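Local coordinates for protein response regulator receiver (Brucella melitensis biovar Abortus, PDB 4G97) that acts as the response regulator PhyR, probably using a phosphorylatable receiver domain to control a sigma-factor-like domain in stress signalling, at residues Ser51-Leu56 and Ala103-Asn108. Sequence-based numbering, arbitrary orientation.
Sequences SDRIGL and AVEGFN
Arg53 reaches Glu105 and Phe107 because its CG stands anti to the backbone N (chi1 -160°) and its chain then runs extended from CG to NE. Phe107 comes from the opposite direction, with CG anti to its own carbonyl carbon. The two flat groups meet face to face in an offset stack. The guanidinium of Arg53 and the ring of Phe107 lie 18° from parallel. Their centres are 4.1 Å apart. Phe107 CZ sits over the middle of the guanidinium, 3.5 Å from Arg53 CZ, while Arg53 NH1 lies over the ring face, displaced toward the rim. This is an off-centre cation-pi contact. The end of the guanidinium grips one atom, the backbone carbonyl Glu105 O. Arg53 NH2 donates to Glu105 O at 2.8 Å, in the carbonyl plane and on a lone pair. Arg53 NH1 donates to Glu105 O at 3.0 Å with a more bent N-H...O angle of 138°. A longer salt bridge, 3.4 Å, joins Arg53 NH2 to Glu105 OE1. That carboxylate oxygen also bonds Tyr57 OH and pairs with Arg16. Tyr57 ties all three residues together, since its OH is also hydrogen-bonded to Arg53 NH2 and its ring meets Phe107 edge-to-face. Beside the stack, Ile54 CG1 packs on Phe107 CE1 at 4.0 Å, and both side chains also touch Ile115 of helix 109-116. Ser51 is the N-cap of helix 52-64, its OG accepting from Ile54 N at 3.3 Å. Gly106, with positive phi, turns the chain beyond helix 94-104 and brings Glu105 O and Phe107 to Arg53. The contact thus joins the start of a helix in the sigma2 domain to the turn between two helices of the sigma-like domain. The paired bonds to Glu105 O aim the guanidinium, and the ring of Phe107 against one face holds its tilt. Arg53 and Arg16 beside the buried Glu105 would be expected to favour its charged carboxylate.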
loop_
_atom_site.group_PDB
_atom_site.type_symbol
_atom_site.label_atom_id
_atom_site.label_comp_id
_atom_site.label_asym_id
_atom_site.label_seq_id
_atom_site.Cartn_x
_atom_site.Cartn_y
_atom_site.Cartn_z
ATOM N N SER A 51 -12.550 18.131 -7.377
ATOM C CA SER A 51 -11.920 17.506 -8.544
ATOM C C SER A 51 -12.519 16.127 -8.777
ATOM O O SER A 51 -13.137 15.543 -7.874
ATOM C CB SER A 51 -10.400 17.429 -8.388
ATOM O OG SER A 51 -10.041 16.341 -7.554
ATOM N N ASP A 52 -12.320 15.603 -9.995
ATOM C CA ASP A 52 -12.809 14.291 -10.367
ATOM C C ASP A 52 -12.170 13.199 -9.475
ATOM O O ASP A 52 -12.879 12.291 -9.050
ATOM C CB ASP A 52 -12.545 14.053 -11.860
ATOM C CG ASP A 52 -13.327 14.983 -12.786
ATOM O OD1 ASP A 52 -14.489 15.326 -12.451
ATOM O OD2 ASP A 52 -12.807 15.312 -13.866
ATOM N N ARG A 53 -10.868 13.346 -9.131
ATOM C CA ARG A 53 -10.122 12.393 -8.282
ATOM C C ARG A 53 -10.727 12.315 -6.893
ATOM O O ARG A 53 -11.028 11.218 -6.424
ATOM C CB ARG A 53 -8.624 12.741 -8.195
ATOM C CG ARG A 53 -7.757 11.537 -7.761
ATOM C CD ARG A 53 -6.289 11.857 -7.487
ATOM N NE ARG A 53 -5.617 10.699 -6.875
ATOM C CZ ARG A 53 -4.647 10.763 -5.968
ATOM N NH1 ARG A 53 -4.186 11.944 -5.557
ATOM N NH2 ARG A 53 -4.129 9.645 -5.458
ATOM N N ILE A 54 -10.943 13.493 -6.252
ATOM C CA ILE A 54 -11.577 13.634 -4.934
ATOM C C ILE A 54 -12.974 13.000 -4.954
ATOM O O ILE A 54 -13.277 12.200 -4.073
ATOM C CB ILE A 54 -11.543 15.108 -4.407
ATOM C CG1 ILE A 54 -10.089 15.610 -4.294
ATOM C CG2 ILE A 54 -12.285 15.260 -3.052
ATOM C CD1 ILE A 54 -9.912 17.145 -4.120
ATOM N N GLY A 55 -13.777 13.317 -5.981
ATOM C CA GLY A 55 -15.114 12.748 -6.171
ATOM C C GLY A 55 -15.113 11.230 -6.318
ATOM O O GLY A 55 -16.021 10.548 -5.821
ATOM N N LEU A 56 -14.084 10.683 -7.004
ATOM C CA LEU A 56 -13.969 9.238 -7.170
ATOM C C LEU A 56 -13.662 8.570 -5.821
ATOM O O LEU A 56 -14.310 7.587 -5.484
ATOM C CB LEU A 56 -12.905 8.874 -8.226
ATOM C CG LEU A 56 -12.668 7.382 -8.532
ATOM C CD1 LEU A 56 -13.926 6.702 -9.081
ATOM C CD2 LEU A 56 -11.535 7.192 -9.518
ATOM N N ALA A 103 -0.434 10.256 3.393
ATOM C CA ALA A 103 0.904 9.647 3.250
ATOM C C ALA A 103 1.071 8.811 2.014
ATOM O O ALA A 103 2.141 8.856 1.406
ATOM C CB ALA A 103 1.250 8.821 4.471
ATOM N N VAL A 104 0.045 8.041 1.619
ATOM C CA VAL A 104 0.205 7.217 0.409
ATOM C C VAL A 104 -0.402 7.875 -0.823
ATOM O O VAL A 104 0.214 7.859 -1.883
ATOM C CB VAL A 104 -0.337 5.777 0.608
ATOM C CG1 VAL A 104 -0.125 4.912 -0.641
ATOM C CG2 VAL A 104 0.270 5.118 1.846
ATOM N N GLU A 105 -1.630 8.377 -0.705
ATOM C CA GLU A 105 -2.382 8.899 -1.846
ATOM C C GLU A 105 -2.029 10.294 -2.384
ATOM O O GLU A 105 -2.456 10.647 -3.483
ATOM C CB GLU A 105 -3.902 8.652 -1.690
ATOM C CG GLU A 105 -4.268 7.167 -1.591
ATOM C CD GLU A 105 -3.735 6.278 -2.707
ATOM O OE1 GLU A 105 -3.928 6.623 -3.893
ATOM O OE2 GLU A 105 -3.086 5.254 -2.396
ATOM N N GLY A 106 -1.224 11.042 -1.653
ATOM C CA GLY A 106 -0.801 12.369 -2.097
ATOM C C GLY A 106 -1.810 13.503 -1.989
ATOM O O GLY A 106 -1.610 14.553 -2.609
ATOM N N PHE A 107 -2.882 13.326 -1.209
ATOM C CA PHE A 107 -3.880 14.373 -0.971
ATOM C C PHE A 107 -3.427 15.250 0.201
ATOM O O PHE A 107 -2.891 14.731 1.181
ATOM C CB PHE A 107 -5.263 13.782 -0.612
ATOM C CG PHE A 107 -5.966 13.024 -1.720
ATOM C CD1 PHE A 107 -6.520 13.699 -2.806
ATOM C CD2 PHE A 107 -6.092 11.635 -1.667
ATOM C CE1 PHE A 107 -7.161 12.990 -3.840
ATOM C CE2 PHE A 107 -6.712 10.927 -2.710
ATOM C CZ PHE A 107 -7.251 11.607 -3.784
ATOM N N ASN A 108 -3.689 16.576 0.136
ATOM C CA ASN A 108 -3.402 17.425 1.295
ATOM C C ASN A 108 -4.548 17.150 2.273
ATOM O O ASN A 108 -5.530 16.493 1.889
ATOM C CB ASN A 108 -3.275 18.921 0.931
ATOM C CG ASN A 108 -4.472 19.571 0.269
ATOM O OD1 ASN A 108 -5.610 19.539 0.766
ATOM N ND2 ASN A 108 -4.207 20.279 -0.817
#